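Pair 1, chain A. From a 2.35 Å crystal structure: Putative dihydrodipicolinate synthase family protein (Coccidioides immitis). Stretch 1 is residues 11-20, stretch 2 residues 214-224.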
# COMPACT_ATOMS: atom_id res chain seq x y z
N GLN A 11 -9.69 -7.25 -4.61
CA GLN A 11 -10.20 -6.69 -5.86
C GLN A 11 -9.15 -5.87 -6.58
O GLN A 11 -8.45 -5.05 -5.98
CB GLN A 11 -11.50 -5.89 -5.67
N PRO A 12 -8.99 -6.14 -7.88
CA PRO A 12 -8.28 -5.25 -8.77
C PRO A 12 -8.73 -3.81 -8.57
O PRO A 12 -9.90 -3.56 -8.30
CB PRO A 12 -8.73 -5.75 -10.14
CG PRO A 12 -8.76 -7.26 -9.94
CD PRO A 12 -9.20 -7.46 -8.50
N GLY A 13 -7.81 -2.88 -8.68
CA GLY A 13 -8.12 -1.47 -8.49
C GLY A 13 -6.93 -0.75 -7.93
O GLY A 13 -5.81 -1.25 -8.03
N ILE A 14 -7.17 0.42 -7.33
CA ILE A 14 -6.13 1.28 -6.79
C ILE A 14 -6.20 1.25 -5.28
O ILE A 14 -7.23 1.60 -4.69
CB ILE A 14 -6.30 2.74 -7.24
CG1 ILE A 14 -6.17 2.85 -8.75
CG2 ILE A 14 -5.22 3.62 -6.64
CD1 ILE A 14 -4.76 2.48 -9.27
N TRP A 15 -5.08 0.86 -4.67
CA TRP A 15 -4.96 0.74 -3.24
C TRP A 15 -3.95 1.75 -2.73
O TRP A 15 -2.96 2.01 -3.40
CB TRP A 15 -4.49 -0.66 -2.86
CG TRP A 15 -5.49 -1.73 -3.19
CD1 TRP A 15 -5.92 -2.11 -4.44
CD2 TRP A 15 -6.18 -2.56 -2.25
NE1 TRP A 15 -6.84 -3.12 -4.33
CE2 TRP A 15 -7.01 -3.42 -3.00
CE3 TRP A 15 -6.16 -2.68 -0.86
CZ2 TRP A 15 -7.84 -4.37 -2.40
CZ3 TRP A 15 -6.97 -3.62 -0.26
CH2 TRP A 15 -7.80 -4.45 -1.03
N CYS A 16 -4.19 2.30 -1.54
CA CYS A 16 -3.24 3.23 -0.93
C CYS A 16 -2.59 2.66 0.34
O CYS A 16 -3.31 2.26 1.27
CB CYS A 16 -3.88 4.58 -0.61
SG CYS A 16 -2.73 5.67 0.30
N PRO A 17 -1.24 2.66 0.40
CA PRO A 17 -0.53 2.31 1.62
C PRO A 17 -0.37 3.57 2.50
O PRO A 17 0.56 4.38 2.28
CB PRO A 17 0.81 1.78 1.11
CG PRO A 17 1.06 2.58 -0.16
CD PRO A 17 -0.31 2.96 -0.71
N ALA A 18 -1.27 3.70 3.47
CA ALA A 18 -1.45 4.94 4.23
C ALA A 18 -0.26 5.28 5.12
O ALA A 18 0.36 4.39 5.71
CB ALA A 18 -2.72 4.85 5.07
N VAL A 19 0.08 6.56 5.19
CA VAL A 19 1.13 7.03 6.10
C VAL A 19 0.61 7.02 7.55
O VAL A 19 -0.59 6.87 7.77
CB VAL A 19 1.67 8.43 5.70
CG1 VAL A 19 2.45 8.33 4.40
CG2 VAL A 19 0.56 9.45 5.59
N THR A 20 1.51 7.21 8.52
CA THR A 20 1.17 7.20 9.94
C THR A 20 1.43 8.53 10.64
O THR A 20 2.51 9.12 10.49
CB THR A 20 1.94 6.08 10.65
OG1 THR A 20 1.58 4.84 10.06
CG2 THR A 20 1.64 6.03 12.18
N SER A 214 -2.77 -6.78 -14.85
CA SER A 214 -2.51 -6.75 -13.42
C SER A 214 -3.86 -6.54 -12.74
O SER A 214 -4.86 -6.22 -13.39
CB SER A 214 -1.52 -5.63 -13.04
OG SER A 214 -2.13 -4.35 -12.92
N ALA A 215 -3.90 -6.76 -11.43
CA ALA A 215 -5.10 -6.43 -10.69
C ALA A 215 -5.00 -4.95 -10.33
O ALA A 215 -5.86 -4.40 -9.62
CB ALA A 215 -5.21 -7.28 -9.44
N GLY A 216 -3.94 -4.32 -10.82
CA GLY A 216 -3.71 -2.92 -10.53
C GLY A 216 -2.54 -2.70 -9.61
O GLY A 216 -1.52 -3.36 -9.72
N CYS A 217 -2.73 -1.78 -8.68
CA CYS A 217 -1.63 -1.00 -8.18
C CYS A 217 -1.80 -0.63 -6.71
O CYS A 217 -2.90 -0.28 -6.28
CB CYS A 217 -1.56 0.27 -9.03
SG CYS A 217 -0.21 1.33 -8.63
N ILE A 218 -0.70 -0.70 -5.95
CA ILE A 218 -0.66 -0.20 -4.57
C ILE A 218 0.29 0.98 -4.58
O ILE A 218 1.50 0.80 -4.56
CB ILE A 218 -0.23 -1.31 -3.53
CG1 ILE A 218 -1.24 -2.45 -3.53
CG2 ILE A 218 -0.10 -0.73 -2.09
CD1 ILE A 218 -0.75 -3.75 -2.89
N ALA A 219 -0.26 2.19 -4.64
CA ALA A 219 0.52 3.40 -4.97
C ALA A 219 0.73 4.38 -3.81
O ALA A 219 -0.22 5.05 -3.38
CB ALA A 219 -0.14 4.12 -6.13
N ALA A 220 1.97 4.47 -3.32
CA ALA A 220 2.37 5.47 -2.32
C ALA A 220 1.78 6.86 -2.59
O ALA A 220 1.38 7.55 -1.66
CB ALA A 220 3.88 5.57 -2.25
N PHE A 221 1.73 7.24 -3.86
CA PHE A 221 1.35 8.59 -4.27
C PHE A 221 -0.15 8.84 -4.15
O PHE A 221 -0.61 9.98 -4.24
CB PHE A 221 1.80 8.81 -5.72
CG PHE A 221 1.86 10.26 -6.12
CD1 PHE A 221 2.54 11.19 -5.35
CD2 PHE A 221 1.23 10.68 -7.28
CE1 PHE A 221 2.61 12.51 -5.72
CE2 PHE A 221 1.30 12.00 -7.67
CZ PHE A 221 1.99 12.92 -6.89
N ALA A 222 -0.92 7.77 -3.97
CA ALA A 222 -2.35 7.88 -3.72
C ALA A 222 -2.58 8.44 -2.32
O ALA A 222 -3.68 8.86 -2.01
CB ALA A 222 -3.04 6.53 -3.87
N ASN A 223 -1.55 8.42 -1.47
CA ASN A 223 -1.57 9.17 -0.20
C ASN A 223 -1.75 10.65 -0.45
O ASN A 223 -2.40 11.35 0.34
CB ASN A 223 -0.26 9.01 0.58
CG ASN A 223 -0.24 7.79 1.47
OD1 ASN A 223 -0.94 7.73 2.48
ND2 ASN A 223 0.60 6.82 1.12
N VAL A 224 -1.14 11.14 -1.52
CA VAL A 224 -1.05 12.57 -1.76
C VAL A 224 -2.23 13.10 -2.55
O VAL A 224 -2.88 14.07 -2.14
CB VAL A 224 0.27 12.92 -2.45
CG1 VAL A 224 0.46 14.43 -2.44
CG2 VAL A 224 1.42 12.22 -1.73

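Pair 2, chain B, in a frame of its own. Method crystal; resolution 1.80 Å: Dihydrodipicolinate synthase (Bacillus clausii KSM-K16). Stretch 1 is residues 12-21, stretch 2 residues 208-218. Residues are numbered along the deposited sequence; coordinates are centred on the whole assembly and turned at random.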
# COMPACT_ATOMS: atom_id res chain seq x y z
N LEU B 12 5.36 -5.95 -26.18
CA LEU B 12 5.31 -5.08 -25.01
C LEU B 12 6.35 -3.97 -25.03
O LEU B 12 6.33 -3.08 -24.18
CB LEU B 12 5.48 -5.92 -23.73
CG LEU B 12 4.28 -6.81 -23.39
CD1 LEU B 12 4.65 -7.81 -22.31
CD2 LEU B 12 3.11 -5.93 -22.94
N GLU B 13 7.25 -4.02 -26.00
CA GLU B 13 8.28 -2.98 -26.14
C GLU B 13 7.67 -1.85 -26.96
O GLU B 13 7.96 -1.66 -28.14
CB GLU B 13 9.52 -3.56 -26.84
CG GLU B 13 10.12 -4.74 -26.09
CD GLU B 13 11.40 -5.25 -26.72
OE1 GLU B 13 11.52 -5.18 -27.96
OE2 GLU B 13 12.27 -5.74 -25.97
N THR B 14 6.79 -1.10 -26.30
CA THR B 14 6.09 0.01 -26.91
C THR B 14 5.48 0.81 -25.76
O THR B 14 5.94 0.68 -24.62
CB THR B 14 4.96 -0.53 -27.84
OG1 THR B 14 4.30 0.55 -28.49
CG2 THR B 14 3.94 -1.33 -27.02
N ILE B 15 4.47 1.62 -26.04
CA ILE B 15 3.82 2.40 -24.99
C ILE B 15 2.72 1.57 -24.33
O ILE B 15 1.87 1.00 -25.01
CB ILE B 15 3.13 3.67 -25.56
CG1 ILE B 15 4.17 4.63 -26.15
CG2 ILE B 15 2.33 4.36 -24.47
CD1 ILE B 15 3.55 5.72 -27.02
N SER B 16 2.75 1.49 -23.00
CA SER B 16 1.71 0.78 -22.27
C SER B 16 0.84 1.89 -21.68
O SER B 16 1.24 2.57 -20.74
CB SER B 16 2.30 -0.06 -21.13
OG SER B 16 2.85 -1.27 -21.63
N GLY B 17 -0.34 2.08 -22.28
CA GLY B 17 -1.24 3.12 -21.80
C GLY B 17 -2.02 2.65 -20.58
O GLY B 17 -2.58 1.56 -20.59
N ILE B 18 -2.04 3.48 -19.54
CA ILE B 18 -2.74 3.14 -18.31
C ILE B 18 -3.97 4.03 -18.25
O ILE B 18 -3.86 5.23 -17.98
CB ILE B 18 -1.89 3.42 -17.05
CG1 ILE B 18 -0.42 3.04 -17.30
CG2 ILE B 18 -2.46 2.63 -15.87
CD1 ILE B 18 -0.20 1.61 -17.70
N PRO B 19 -5.15 3.46 -18.48
CA PRO B 19 -6.39 4.24 -18.46
C PRO B 19 -6.88 4.63 -17.09
O PRO B 19 -6.67 3.91 -16.11
CB PRO B 19 -7.38 3.30 -19.15
CG PRO B 19 -6.96 1.96 -18.57
CD PRO B 19 -5.43 2.02 -18.64
N ILE B 20 -7.53 5.79 -17.01
CA ILE B 20 -8.11 6.23 -15.76
C ILE B 20 -9.42 5.46 -15.63
O ILE B 20 -9.90 4.86 -16.60
CB ILE B 20 -8.51 7.72 -15.80
CG1 ILE B 20 -9.43 7.97 -17.01
CG2 ILE B 20 -7.28 8.59 -15.86
CD1 ILE B 20 -10.31 9.20 -16.88
N THR B 21 -9.98 5.45 -14.42
CA THR B 21 -11.28 4.83 -14.19
C THR B 21 -12.16 6.03 -13.85
O THR B 21 -12.07 6.60 -12.76
CB THR B 21 -11.28 3.86 -12.99
OG1 THR B 21 -10.33 2.81 -13.22
CG2 THR B 21 -12.68 3.25 -12.82
N ALA B 208 15.92 0.43 -21.93
CA ALA B 208 14.47 0.21 -21.98
C ALA B 208 13.98 0.32 -23.42
O ALA B 208 14.53 1.10 -24.21
CB ALA B 208 13.76 1.24 -21.10
N LYS B 209 12.95 -0.44 -23.76
CA LYS B 209 12.40 -0.40 -25.12
C LYS B 209 10.90 -0.13 -25.12
O LYS B 209 10.21 -0.37 -26.11
CB LYS B 209 12.70 -1.71 -25.85
CG LYS B 209 14.18 -1.91 -26.14
CD LYS B 209 14.45 -3.22 -26.85
CE LYS B 209 15.93 -3.39 -27.13
NZ LYS B 209 16.21 -4.63 -27.89
N GLY B 210 10.41 0.40 -24.01
CA GLY B 210 9.01 0.74 -23.88
C GLY B 210 8.83 1.60 -22.65
O GLY B 210 9.76 1.74 -21.86
N PHE B 211 7.65 2.18 -22.48
CA PHE B 211 7.38 3.00 -21.30
C PHE B 211 5.88 3.10 -21.04
O PHE B 211 5.07 2.95 -21.95
CB PHE B 211 8.02 4.40 -21.45
CG PHE B 211 7.50 5.22 -22.60
CD1 PHE B 211 6.36 6.00 -22.46
CD2 PHE B 211 8.18 5.24 -23.82
CE1 PHE B 211 5.90 6.80 -23.51
CE2 PHE B 211 7.74 6.03 -24.88
CZ PHE B 211 6.59 6.82 -24.73
N THR B 212 5.53 3.31 -19.78
CA THR B 212 4.13 3.45 -19.40
C THR B 212 3.73 4.90 -19.61
O THR B 212 4.59 5.78 -19.70
CB THR B 212 3.91 3.08 -17.92
OG1 THR B 212 4.76 3.90 -17.10
CG2 THR B 212 4.22 1.62 -17.69
N SER B 213 2.43 5.16 -19.68
CA SER B 213 1.98 6.52 -19.89
C SER B 213 0.57 6.77 -19.39
O SER B 213 -0.33 5.98 -19.65
CB SER B 213 2.06 6.88 -21.38
OG SER B 213 1.49 8.16 -21.63
N GLY B 214 0.41 7.88 -18.67
CA GLY B 214 -0.90 8.27 -18.18
C GLY B 214 -1.34 9.40 -19.09
O GLY B 214 -2.53 9.71 -19.22
N LEU B 215 -0.37 10.02 -19.74
CA LEU B 215 -0.62 11.12 -20.66
C LEU B 215 -1.55 10.69 -21.81
O LEU B 215 -2.31 11.51 -22.33
CB LEU B 215 0.70 11.65 -21.23
CG LEU B 215 0.67 12.77 -22.27
CD1 LEU B 215 -0.03 13.99 -21.69
CD2 LEU B 215 2.09 13.13 -22.68
N VAL B 216 -1.50 9.42 -22.18
CA VAL B 216 -2.34 8.93 -23.28
C VAL B 216 -3.84 9.11 -23.01
O VAL B 216 -4.64 9.07 -23.95
CB VAL B 216 -2.08 7.43 -23.59
CG1 VAL B 216 -0.65 7.24 -24.09
CG2 VAL B 216 -2.33 6.59 -22.35
N ASN B 217 -4.22 9.31 -21.75
CA ASN B 217 -5.63 9.51 -21.42
C ASN B 217 -6.20 10.78 -22.04
O ASN B 217 -7.40 10.87 -22.27
CB ASN B 217 -5.85 9.55 -19.91
CG ASN B 217 -5.74 8.19 -19.26
OD1 ASN B 217 -4.72 7.83 -18.67
ND2 ASN B 217 -6.81 7.40 -19.38
N LEU B 218 -5.34 11.76 -22.29
CA LEU B 218 -5.80 13.01 -22.88
C LEU B 218 -5.11 13.37 -24.20
O LEU B 218 -5.75 13.91 -25.10
CB LEU B 218 -5.63 14.18 -21.90
CG LEU B 218 -4.24 14.46 -21.31
CD1 LEU B 218 -4.15 15.92 -20.87
CD2 LEU B 218 -3.97 13.52 -20.13
O HOH W 1 14.50 -6.75 -26.95

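What backbone arrangement do the two pairs share? In each, two short strands run parallel, and the second stretch then turns into a 3-10 segment that packs against the first stretch, near A:Cys16 in pair 1 and B:Gly17 in pair 2. Superposition gives an RMSD of 0.6 Å over 14 central residues, and the buried surface is nearly the same, 638 Å² in pair 1 and 639 Å² in pair 2. The bridge A:Ile14 with A:Cys217 matches B:Ile15 with B:Phe211, and A:Trp15 with A:Ile218 matches B:Ser16 with B:Thr212.

How are the strands held together? The same hydrogen-bond ladder recurs. A:Cys217 N donates to A:Gly13 O (3.2 Å), A:Trp15 N to A:Cys217 O (2.9 Å) and A:Ala219 N to A:Trp15 O (3.0 Å); the matching bonds in pair 2 run from B:Phe211 N to B:Thr14 O (3.1 Å), B:Ser16 N to B:Phe211 O (2.9 Å) and B:Ser213 N to B:Ser16 O (3.0 Å). Pair 2 adds a rung, B:Ile18 N to B:Ser213 O (3.0 Å). The matching A:Pro17 has no amide hydrogen to give, and its CD instead lies 3.4 Å from A:Ala219 O.

How do different side chains fill the two faces? On one face A:Ile14 CD1 reaches A:Cys217 CB at 3.9 Å, whereas B:Ile15 CG1 meets the larger B:Phe211 at CZ, 3.6 Å away. On the other, A:Trp15 CB packs on A:Ile218 CG1 (3.8 Å), while the side chains of the smaller B:Ser16 and B:Thr212 come no closer than 4.3 Å, from B:Ser16 CB to B:Thr212 CG2. Further along, A:Cys16 CB touches A:Ala222 CB at 3.9 Å. In pair 2 the bulk changes sides: B:Gly17 has no side chain, and B:Val216 CG2 comes within 3.7 Å of B:Gly17 CA. An ideal CB on that glycine would lie only 3.1 Å from B:Val216 CG2, a tight fit.

What happens where the strands give way to loops? A:Asn223 spans the gap with both ends of its amide: ND2 donates to A:Pro17 O (2.7 Å), and OD1 accepts from A:Val19 N (3.1 Å). B:Asn217 occupies the matching position and also points toward the first stretch. At the other end, A:Pro12 CG rests on A:Ala215 CB (3.6 Å), an apolar contact. The matching B:Glu13 instead faces B:Lys209 through a water, which donates to B:Glu13 OE2 (2.6 Å) and accepts from B:Lys209 NZ (2.9 Å), linking two charges too far apart for a salt bridge.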